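Local coordinates for protein MstE (Scytonema sp. PCC 10023, PDB 6SBF) that probably cyclises a linear isoprenoid precursor in merosterol biosynthesis, acting as a monodomain class II (type II) terpene cyclase built on an alpha6-alpha6 barrel, at residues 45-49 / 345-351; 207-211 / 318-322; 307-313 / 340-346. The protein carries 1 engineered substitution. The contacts are given in a common frame with arbitrary orientation. Where two conformers were deposited one is given. Residue numbers count along the deposited sequence, not the author numbering.

Interaction 1: residues 45-49 / 345-351; sequences WQDFN and FDHNSIF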
loop_
_atom_site.group_PDB
_atom_site.type_symbol
_atom_site.label_atom_id
_atom_site.label_comp_id
_atom_site.label_asym_id
_atom_site.label_seq_id
_atom_site.Cartn_x
_atom_site.Cartn_y
_atom_site.Cartn_z
ATOM N N TRP A 45 -2.481 7.498 -13.203
ATOM C CA TRP A 45 -3.513 6.816 -12.418
ATOM C C TRP A 45 -3.994 7.719 -11.274
ATOM O O TRP A 45 -3.170 8.309 -10.589
ATOM C CB TRP A 45 -2.921 5.533 -11.834
ATOM C CG TRP A 45 -2.712 4.448 -12.846
ATOM C CD1 TRP A 45 -3.665 3.766 -13.520
ATOM C CD2 TRP A 45 -1.458 3.871 -13.258
ATOM N NE1 TRP A 45 -3.104 2.847 -14.382
ATOM C CE2 TRP A 45 -1.757 2.891 -14.215
ATOM C CE3 TRP A 45 -0.115 4.081 -12.908
ATOM C CZ2 TRP A 45 -0.740 2.168 -14.858
ATOM C CZ3 TRP A 45 0.905 3.373 -13.544
ATOM C CH2 TRP A 45 0.571 2.397 -14.483
ATOM N N GLN A 46 -5.310 7.852 -11.197
ATOM C CA GLN A 46 -5.945 8.703 -10.195
ATOM C C GLN A 46 -6.859 7.856 -9.316
ATOM O O GLN A 46 -7.568 6.996 -9.800
ATOM C CB GLN A 46 -6.853 9.735 -10.857
ATOM C CG GLN A 46 -6.128 10.793 -11.638
ATOM C CD GLN A 46 -7.121 11.777 -12.222
ATOM O OE1 GLN A 46 -7.798 11.455 -13.170
ATOM N NE2 GLN A 46 -7.240 12.923 -11.616
ATOM N N ASP A 47 -6.887 8.192 -8.019
ATOM C CA ASP A 47 -7.868 7.536 -7.123
ATOM C C ASP A 47 -7.931 8.341 -5.849
ATOM O O ASP A 47 -7.047 9.096 -5.545
ATOM C CB ASP A 47 -7.576 6.061 -6.869
ATOM C CG ASP A 47 -8.776 5.148 -7.033
ATOM O OD1 ASP A 47 -9.932 5.654 -6.768
ATOM O OD2 ASP A 47 -8.606 3.950 -7.347
ATOM N N PHE A 48 -9.005 8.059 -5.079
ATOM C CA PHE A 48 -9.371 8.737 -3.830
ATOM C C PHE A 48 -9.853 10.144 -4.121
ATOM O O PHE A 48 -9.478 10.756 -5.123
ATOM C CB PHE A 48 -8.269 8.708 -2.775
ATOM C CG PHE A 48 -7.840 7.312 -2.367
ATOM C CD1 PHE A 48 -8.531 6.628 -1.377
ATOM C CD2 PHE A 48 -6.759 6.685 -2.988
ATOM C CE1 PHE A 48 -8.151 5.335 -1.038
ATOM C CE2 PHE A 48 -6.414 5.396 -2.619
ATOM C CZ PHE A 48 -7.091 4.731 -1.630
ATOM N N ASN A 49 -10.682 10.667 -3.218
ATOM C CA ASN A 49 -11.226 12.020 -3.430
ATOM C C ASN A 49 -11.562 12.651 -2.093
ATOM O O ASN A 49 -12.268 11.991 -1.259
ATOM C CB ASN A 49 -12.467 11.974 -4.321
ATOM C CG ASN A 49 -12.920 13.319 -4.832
ATOM O OD1 ASN A 49 -12.250 14.330 -4.693
ATOM N ND2 ASN A 49 -14.115 13.318 -5.355
ATOM N N PHE A 345 -12.483 5.793 0.325
ATOM C CA PHE A 345 -12.022 4.627 -0.450
ATOM C C PHE A 345 -11.643 5.056 -1.869
ATOM O O PHE A 345 -11.816 6.202 -2.286
ATOM C CB PHE A 345 -13.072 3.504 -0.432
ATOM C CG PHE A 345 -14.355 3.834 -1.135
ATOM C CD1 PHE A 345 -14.606 3.486 -2.422
ATOM C CD2 PHE A 345 -15.411 4.381 -0.396
ATOM C CE1 PHE A 345 -15.799 3.774 -3.047
ATOM C CE2 PHE A 345 -16.613 4.672 -1.023
ATOM C CZ PHE A 345 -16.801 4.332 -2.335
ATOM N N ASP A 346 -11.104 4.082 -2.563
ATOM C CA ASP A 346 -10.623 4.249 -3.946
ATOM C C ASP A 346 -11.790 4.113 -4.909
ATOM O O ASP A 346 -12.096 3.027 -5.398
ATOM C CB ASP A 346 -9.537 3.236 -4.230
ATOM C CG ASP A 346 -9.919 1.770 -3.978
ATOM O OD1 ASP A 346 -10.576 1.438 -2.960
ATOM O OD2 ASP A 346 -9.481 0.925 -4.810
ATOM N N HIS A 347 -12.485 5.234 -5.168
ATOM C CA HIS A 347 -13.732 5.211 -5.949
ATOM C C HIS A 347 -13.531 4.664 -7.368
ATOM O O HIS A 347 -14.482 4.177 -7.963
ATOM C CB HIS A 347 -14.351 6.604 -6.006
ATOM C CG HIS A 347 -13.449 7.654 -6.564
ATOM N ND1 HIS A 347 -12.345 8.192 -5.848
ATOM C CD2 HIS A 347 -13.451 8.211 -7.824
ATOM C CE1 HIS A 347 -11.741 9.068 -6.704
ATOM N NE2 HIS A 347 -12.436 9.122 -7.882
ATOM N N ASN A 348 -12.319 4.730 -7.943
ATOM C CA ASN A 348 -12.065 4.216 -9.314
ATOM C C ASN A 348 -11.724 2.733 -9.297
ATOM O O ASN A 348 -11.622 2.132 -10.379
ATOM C CB ASN A 348 -10.953 5.014 -9.992
ATOM C CG ASN A 348 -11.352 6.445 -10.314
ATOM O OD1 ASN A 348 -12.525 6.680 -10.642
ATOM N ND2 ASN A 348 -10.396 7.373 -10.314
ATOM N N SER A 349 -11.486 2.147 -8.127
ATOM C CA SER A 349 -11.077 0.733 -7.975
ATOM C C SER A 349 -9.656 0.504 -8.518
ATOM O O SER A 349 -9.282 -0.681 -8.642
ATOM C CB SER A 349 -12.062 -0.239 -8.584
ATOM O OG SER A 349 -13.412 0.011 -8.188
ATOM N N ILE A 350 -8.912 1.567 -8.811
ATOM C CA ILE A 350 -7.571 1.393 -9.405
ATOM C C ILE A 350 -6.598 0.925 -8.307
ATOM O O ILE A 350 -5.831 -0.037 -8.523
ATOM C CB ILE A 350 -7.156 2.716 -10.041
ATOM C CG1 ILE A 350 -7.969 2.943 -11.327
ATOM C CG2 ILE A 350 -5.649 2.733 -10.317
ATOM C CD1 ILE A 350 -7.799 4.365 -11.902
ATOM N N PHE A 351 -6.675 1.531 -7.127
ATOM C CA PHE A 351 -5.756 1.192 -6.023
ATOM C C PHE A 351 -5.998 -0.270 -5.644
ATOM O O PHE A 351 -5.014 -1.046 -5.491
ATOM C CB PHE A 351 -5.977 2.168 -4.870
ATOM C CG PHE A 351 -4.817 2.302 -3.911
ATOM C CD1 PHE A 351 -4.661 1.451 -2.823
ATOM C CD2 PHE A 351 -3.847 3.259 -4.145
ATOM C CE1 PHE A 351 -3.619 1.680 -1.943
ATOM C CE2 PHE A 351 -2.808 3.469 -3.275
ATOM C CZ PHE A 351 -2.708 2.694 -2.140
#
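The carboxylate of Asp47 organises this contact. Asp47 OD1 accepts a hydrogen bond from Asn348 N at 2.8 Å. Asp47 OD2 accepts two, from Ile350 N at 2.8 Å and from Phe351 N at 3.1 Å. The last two donors are the first amides of helix 350-363. Ser349 occupies the N-cap position but does not cap the helix with its hydroxyl; Ser349 OG bonds to Ser307 OG and Arg300 NH2 instead. An aspartate far away in sequence accepts the first amides of the helix in place of the N-cap side chain. Asp346 to Ser349 form a type I beta turn just before the helix, closed by Ser349 N to Asp346 O at 2.9 Å. A further hydrogen bond runs from Asn348 ND2 to Gln46 O at 2.9 Å. Within its own segment, Asp47 OD1 also accepts Phe48 N at 3.1 Å.

The aromatic contacts centre on Phe48. Its edge meets the face of the Phe351 ring in a T-shaped pair, with centroids 5.2 Å apart and planes at 75°. Asp346 CB lies over one face of the Phe48 ring, 4.1 Å from its centroid, in a CH-pi contact. The apolar packing includes Trp45 CD1 against Ile350 CG2 at 3.9 Å.

Trp45 NE1 bonds outside the segments to Leu35 O, and Asp346 OD2 to Thr352 OG1. The Asp47 bonds fasten strand 47-50, which pairs with strand 55-57, to the start of helix 350-363, the last of the chain. Helix 59-69 packs against both segments: Val65 touches Trp45 and Ile350, and Val61 touches Asp47.

Interaction 2: residues 207-211 / 318-322; sequences WEGYW and DRNPN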
loop_
_atom_site.group_PDB
_atom_site.type_symbol
_atom_site.label_atom_id
_atom_site.label_comp_id
_atom_site.label_asym_id
_atom_site.label_seq_id
_atom_site.Cartn_x
_atom_site.Cartn_y
_atom_site.Cartn_z
ATOM N N TRP A 207 1.236 -6.106 12.775
ATOM C CA TRP A 207 1.451 -4.671 12.986
ATOM C C TRP A 207 0.129 -3.970 12.690
ATOM O O TRP A 207 -0.741 -4.537 12.006
ATOM C CB TRP A 207 2.566 -4.146 12.066
ATOM C CG TRP A 207 3.948 -4.531 12.500
ATOM C CD1 TRP A 207 4.815 -3.724 13.165
ATOM C CD2 TRP A 207 4.652 -5.766 12.245
ATOM N NE1 TRP A 207 5.995 -4.369 13.391
ATOM C CE2 TRP A 207 5.930 -5.622 12.817
ATOM C CE3 TRP A 207 4.337 -6.949 11.592
ATOM C CZ2 TRP A 207 6.883 -6.649 12.789
ATOM C CZ3 TRP A 207 5.281 -7.962 11.519
ATOM C CH2 TRP A 207 6.530 -7.805 12.126
ATOM N N GLU A 208 0.036 -2.774 13.226
ATOM C CA GLU A 208 -1.089 -1.869 13.000
ATOM C C GLU A 208 -0.569 -0.600 12.327
ATOM O O GLU A 208 0.458 -0.067 12.752
ATOM C CB GLU A 208 -1.777 -1.533 14.323
ATOM C CG GLU A 208 -2.296 -2.731 15.101
ATOM C CD GLU A 208 -2.896 -2.366 16.452
ATOM O OE1 GLU A 208 -2.654 -1.255 16.911
ATOM O OE2 GLU A 208 -3.479 -3.243 17.071
ATOM N N GLY A 209 -1.305 -0.136 11.342
ATOM C CA GLY A 209 -0.967 1.084 10.620
ATOM C C GLY A 209 -1.655 2.324 11.178
ATOM O O GLY A 209 -2.491 2.251 12.087
ATOM N N TYR A 210 -1.320 3.458 10.625
ATOM C CA TYR A 210 -1.881 4.749 10.995
ATOM C C TYR A 210 -3.030 5.097 10.049
ATOM O O TYR A 210 -4.211 5.242 10.516
ATOM C CB TYR A 210 -0.792 5.826 11.009
ATOM C CG TYR A 210 -1.308 7.134 11.564
ATOM C CD1 TYR A 210 -1.358 7.336 12.933
ATOM C CD2 TYR A 210 -1.781 8.138 10.734
ATOM C CE1 TYR A 210 -1.849 8.525 13.448
ATOM C CE2 TYR A 210 -2.286 9.327 11.243
ATOM C CZ TYR A 210 -2.330 9.503 12.607
ATOM O OH TYR A 210 -2.861 10.658 13.107
ATOM N N TRP A 211 -2.751 5.163 8.749
ATOM C CA TRP A 211 -3.747 5.666 7.766
ATOM C C TRP A 211 -4.701 4.594 7.252
ATOM O O TRP A 211 -5.619 4.906 6.519
ATOM C CB TRP A 211 -3.004 6.269 6.589
ATOM C CG TRP A 211 -2.136 7.436 6.905
ATOM C CD1 TRP A 211 -0.770 7.444 6.960
ATOM C CD2 TRP A 211 -2.553 8.775 7.208
ATOM N NE1 TRP A 211 -0.304 8.684 7.288
ATOM C CE2 TRP A 211 -1.394 9.527 7.456
ATOM C CE3 TRP A 211 -3.791 9.418 7.353
ATOM C CZ2 TRP A 211 -1.427 10.869 7.795
ATOM C CZ3 TRP A 211 -3.817 10.749 7.686
ATOM C CH2 TRP A 211 -2.661 11.483 7.918
ATOM N N ASP A 318 -4.401 12.908 16.845
ATOM C CA ASP A 318 -4.635 11.515 17.285
ATOM C C ASP A 318 -3.424 10.629 16.961
ATOM O O ASP A 318 -3.251 10.271 15.803
ATOM C CB ASP A 318 -5.891 10.954 16.645
ATOM C CG ASP A 318 -6.287 9.643 17.305
ATOM O OD1 ASP A 318 -5.514 9.170 18.215
ATOM O OD2 ASP A 318 -7.322 9.064 16.866
ATOM N N ARG A 319 -2.592 10.298 17.949
ATOM C CA ARG A 319 -1.464 9.340 17.748
ATOM C C ARG A 319 -1.933 7.886 17.667
ATOM O O ARG A 319 -1.104 7.039 17.303
ATOM C CB ARG A 319 -0.422 9.489 18.828
ATOM C CG ARG A 319 0.249 10.849 18.868
ATOM C CD ARG A 319 1.515 10.755 19.698
ATOM N NE ARG A 319 2.148 12.022 20.059
ATOM C CZ ARG A 319 1.610 12.927 20.853
ATOM N NH1 ARG A 319 0.428 12.721 21.383
ATOM N NH2 ARG A 319 2.258 14.039 21.108
ATOM N N ASN A 320 -3.195 7.591 17.989
ATOM C CA ASN A 320 -3.617 6.203 18.227
ATOM C C ASN A 320 -4.913 5.862 17.485
ATOM O O ASN A 320 -5.917 5.514 18.111
ATOM C CB ASN A 320 -3.751 6.057 19.764
ATOM C CG ASN A 320 -2.411 6.132 20.504
ATOM O OD1 ASN A 320 -1.519 5.336 20.242
ATOM N ND2 ASN A 320 -2.257 7.066 21.430
ATOM N N PRO A 321 -4.973 5.966 16.127
ATOM C CA PRO A 321 -6.223 5.730 15.398
ATOM C C PRO A 321 -6.791 4.314 15.560
ATOM O O PRO A 321 -7.978 4.128 15.314
ATOM C CB PRO A 321 -5.836 6.073 13.936
ATOM C CG PRO A 321 -4.344 5.845 13.932
ATOM C CD PRO A 321 -3.862 6.390 15.231
ATOM N N ASN A 322 -5.951 3.342 15.925
ATOM C CA ASN A 322 -6.484 1.974 16.149
ATOM C C ASN A 322 -7.283 1.907 17.474
ATOM O O ASN A 322 -7.859 0.868 17.719
ATOM C CB ASN A 322 -5.318 1.001 16.134
ATOM C CG ASN A 322 -4.624 1.003 14.772
ATOM O OD1 ASN A 322 -5.233 0.577 13.821
ATOM N ND2 ASN A 322 -3.413 1.539 14.725
#
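Two loops meet here through two hydrogen bonds and one proline contact. An inter-helix loop of the alpha6-alpha6 barrel is joined to the loop between two strands of the small sheet. Residues 207-211 have no regular secondary structure. Glu208 is the first residue to touch. Its CA-to-CB bond points toward the other loop, and Glu208 CB lies 3.5 Å from Asn322 ND2.

Gly209 contributes its backbone. The carbonyl Gly209 O accepts a hydrogen bond from Asn322 ND2 at 2.9 Å, with an angle of 159°. The other end of that amide, Asn322 OD1, is bonded to Arg312 NH1, so Asn322 bridges the loop to strand 311-313.

Tyr210 buries the most surface of its segment, 81 Å². Its CA-to-CB bond points away, yet the end of the side chain comes back to the other loop. Tyr210 OH donates to Asp318 O at 2.8 Å, and Tyr210 CE1 packs on Pro321 CD at 3.4 Å. The receiving loop is bent just there by an Asx turn, in which Asn320 N donates to Asp318 OD1 at 2.8 Å. The two hydrogen bonds thus hold 318-322 near both of its ends, with Pro321 against the tyrosine ring between them.

The first loop connects helix 187-200 to helix 215-229, and the second lies between strands 311-313 and 328-329. His215, at the start of helix 215-229, touches both Glu208 and Asn322, while the Tyr210 ring stacks on His176, just before helix 177-183.

Interaction 3: residues 307-313 / 340-346; sequences SSAYLRI and EGSIIFD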
loop_
_atom_site.group_PDB
_atom_site.type_symbol
_atom_site.label_atom_id
_atom_site.label_comp_id
_atom_site.label_asym_id
_atom_site.label_seq_id
_atom_site.Cartn_x
_atom_site.Cartn_y
_atom_site.Cartn_z
ATOM N N SER A 307 -13.758 -1.938 -5.009
ATOM C CA SER A 307 -13.010 -1.030 -4.130
ATOM C C SER A 307 -13.124 -1.462 -2.683
ATOM O O SER A 307 -14.265 -1.651 -2.177
ATOM C CB SER A 307 -13.491 0.322 -4.267
ATOM O OG SER A 307 -13.381 0.727 -5.620
ATOM N N SER A 308 -11.984 -1.545 -2.020
ATOM C CA SER A 308 -11.945 -1.825 -0.574
ATOM C C SER A 308 -10.711 -1.253 0.073
ATOM O O SER A 308 -10.360 -1.672 1.176
ATOM C CB SER A 308 -12.170 -3.314 -0.276
ATOM O OG SER A 308 -11.171 -4.108 -0.919
ATOM N N ALA A 309 -10.008 -0.326 -0.574
ATOM C CA ALA A 309 -8.817 0.299 -0.008
ATOM C C ALA A 309 -9.230 1.458 0.883
ATOM O O ALA A 309 -9.342 2.567 0.450
ATOM C CB ALA A 309 -7.866 0.719 -1.085
ATOM N N TYR A 310 -9.486 1.116 2.158
ATOM C CA TYR A 310 -10.065 2.059 3.129
ATOM C C TYR A 310 -8.993 2.860 3.809
ATOM O O TYR A 310 -8.187 2.294 4.589
ATOM C CB TYR A 310 -11.014 1.379 4.104
ATOM C CG TYR A 310 -12.270 0.848 3.469
ATOM C CD1 TYR A 310 -13.153 1.679 2.815
ATOM C CD2 TYR A 310 -12.598 -0.481 3.486
ATOM C CE1 TYR A 310 -14.298 1.182 2.207
ATOM C CE2 TYR A 310 -13.731 -0.999 2.903
ATOM C CZ TYR A 310 -14.615 -0.162 2.256
ATOM O OH TYR A 310 -15.714 -0.692 1.667
ATOM N N LEU A 311 -8.980 4.154 3.514
ATOM C CA LEU A 311 -8.018 5.157 3.985
ATOM C C LEU A 311 -8.743 5.979 5.067
ATOM O O LEU A 311 -9.798 6.615 4.775
ATOM C CB LEU A 311 -7.591 6.026 2.814
ATOM C CG LEU A 311 -6.577 7.113 3.099
ATOM C CD1 LEU A 311 -5.244 6.505 3.428
ATOM C CD2 LEU A 311 -6.485 8.029 1.881
ATOM N N ARG A 312 -8.186 6.027 6.234
ATOM C CA ARG A 312 -8.808 6.771 7.312
ATOM C C ARG A 312 -8.108 8.083 7.525
ATOM O O ARG A 312 -6.900 8.222 7.270
ATOM C CB ARG A 312 -9.010 5.811 8.429
ATOM C CG ARG A 312 -7.753 5.565 9.133
ATOM C CD ARG A 312 -8.135 4.316 9.963
ATOM N NE ARG A 312 -6.965 3.917 10.642
ATOM C CZ ARG A 312 -6.732 2.854 11.511
ATOM N NH1 ARG A 312 -5.520 2.783 11.997
ATOM N NH2 ARG A 312 -7.602 1.943 11.871
ATOM N N ILE A 313 -8.903 9.064 7.954
ATOM C CA ILE A 313 -8.396 10.399 8.249
ATOM C C ILE A 313 -8.569 10.594 9.746
ATOM O O ILE A 313 -9.605 11.055 10.228
ATOM C CB ILE A 313 -9.132 11.459 7.450
ATOM C CG1 ILE A 313 -9.143 11.120 5.949
ATOM C CG2 ILE A 313 -8.471 12.785 7.796
ATOM C CD1 ILE A 313 -7.753 10.829 5.303
ATOM N N GLU A 340 -12.238 14.459 9.180
ATOM C CA GLU A 340 -11.624 13.930 10.405
ATOM C C GLU A 340 -12.600 12.944 11.026
ATOM O O GLU A 340 -13.788 13.262 11.184
ATOM C CB GLU A 340 -11.231 15.010 11.397
ATOM C CG GLU A 340 -10.221 15.989 10.841
ATOM C CD GLU A 340 -10.790 17.117 9.990
ATOM O OE1 GLU A 340 -9.969 17.824 9.425
ATOM O OE2 GLU A 340 -12.030 17.250 9.838
ATOM N N GLY A 341 -12.072 11.774 11.353
ATOM C CA GLY A 341 -12.839 10.669 11.910
ATOM C C GLY A 341 -13.607 9.904 10.882
ATOM O O GLY A 341 -14.409 9.050 11.270
ATOM N N SER A 342 -13.299 10.100 9.608
ATOM C CA SER A 342 -13.980 9.364 8.522
ATOM C C SER A 342 -13.000 8.546 7.678
ATOM O O SER A 342 -11.777 8.735 7.816
ATOM C CB SER A 342 -14.778 10.309 7.672
ATOM O OG SER A 342 -13.947 10.880 6.677
ATOM N N ILE A 343 -13.602 7.657 6.920
ATOM C CA ILE A 343 -12.899 6.738 6.031
ATOM C C ILE A 343 -13.354 7.039 4.615
ATOM O O ILE A 343 -14.562 7.083 4.335
ATOM C CB ILE A 343 -13.178 5.294 6.452
ATOM C CG1 ILE A 343 -12.699 5.019 7.858
ATOM C CG2 ILE A 343 -12.592 4.304 5.474
ATOM C CD1 ILE A 343 -13.078 3.634 8.383
ATOM N N ILE A 344 -12.383 7.135 3.722
ATOM C CA ILE A 344 -12.629 7.199 2.265
ATOM C C ILE A 344 -12.109 5.943 1.576
ATOM O O ILE A 344 -11.378 5.171 2.171
ATOM C CB ILE A 344 -12.060 8.513 1.712
ATOM C CG1 ILE A 344 -10.538 8.570 1.743
ATOM C CG2 ILE A 344 -12.708 9.707 2.407
ATOM C CD1 ILE A 344 -10.027 9.633 0.837
ATOM N N PHE A 345 -12.483 5.793 0.325
ATOM C CA PHE A 345 -12.022 4.627 -0.450
ATOM C C PHE A 345 -11.643 5.056 -1.869
ATOM O O PHE A 345 -11.816 6.202 -2.286
ATOM C CB PHE A 345 -13.072 3.504 -0.432
ATOM C CG PHE A 345 -14.355 3.834 -1.135
ATOM C CD1 PHE A 345 -14.606 3.486 -2.422
ATOM C CD2 PHE A 345 -15.411 4.381 -0.396
ATOM C CE1 PHE A 345 -15.799 3.774 -3.047
ATOM C CE2 PHE A 345 -16.613 4.672 -1.023
ATOM C CZ PHE A 345 -16.801 4.332 -2.335
ATOM N N ASP A 346 -11.104 4.082 -2.563
ATOM C CA ASP A 346 -10.623 4.249 -3.946
ATOM C C ASP A 346 -11.790 4.113 -4.909
ATOM O O ASP A 346 -12.096 3.027 -5.398
ATOM C CB ASP A 346 -9.537 3.236 -4.230
ATOM C CG ASP A 346 -9.919 1.770 -3.978
ATOM O OD1 ASP A 346 -10.576 1.438 -2.960
ATOM O OD2 ASP A 346 -9.481 0.925 -4.810
#
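Leu311 and Ile344 form the apolar centre, with CD2 of Leu311 4.0 Å from CD1 of Ile344. They sit opposite each other in an antiparallel ladder, part of a small mixed sheet in which strand 342-344 lies between 311-313 and 328-329. The axes of strands 311-313 and 342-344 approach to 4.7 Å, with their N-to-C directions at 147°. Ile313 lies on the same face as Leu311 and Ile344, and Phe50 of strand 47-50 touches both isoleucines there. On the other face, Arg312 CB packs on Ile343 CG1 at 3.8 Å. Further along, Tyr310 CB meets Ile343 CG2 at 3.6 Å, and Tyr310 CE1 meets Phe345 CB at 3.7 Å.

The backbone ladder comes next. Leu311 and Ile344 are a hydrogen-bonded pair: Leu311 N donates to Ile344 O at 2.9 Å, and Ile344 N to Leu311 O at 2.8 Å. Arg312 and Ile343 follow as a non-hydrogen-bonded pair, with CA atoms 4.3 Å apart. Ile313 N then donates to Ser342 O at 2.9 Å. Gly341 N donates to Ile313 O at 2.8 Å, where the chain enters the strand with a positive phi.

Polar side chains mark the outer parts. The guanidinium of Arg312 leads away from the ladder, to Asn322 OD1 and Tyr210 O. Tyr310 OH bonds to His260 NE2. At the far end Asp346 uses both carboxylate oxygens: OD2 bonds to Thr352 OG1, and OD1 accepts Ala309 N at 3.0 Å. Last comes the shortest hydrogen bond across the two segments, from Ser307 OG to Asp346 O at 2.6 Å.

Interaction 3 stands between the other two. Its centre is about 11 Å from that of interaction 1 and about 13 Å from that of interaction 2, while the centres of 1 and 2 are about 22 Å apart. Interactions 1 and 3 share Phe345 and Asp346. Ser349 OG lies 2.7 Å from Ser307 OG, a probable hydrogen bond, and Phe351 CD1 packs on Ala309 CB at 3.7 Å. Towards interaction 2, Arg312 is the link: its N lies 2.8 Å from Trp211 O and its NH1 2.9 Å from Asn322 OD1, both probable hydrogen bonds. The structure is an apo form, so no bound substrate relates these contacts to the active site.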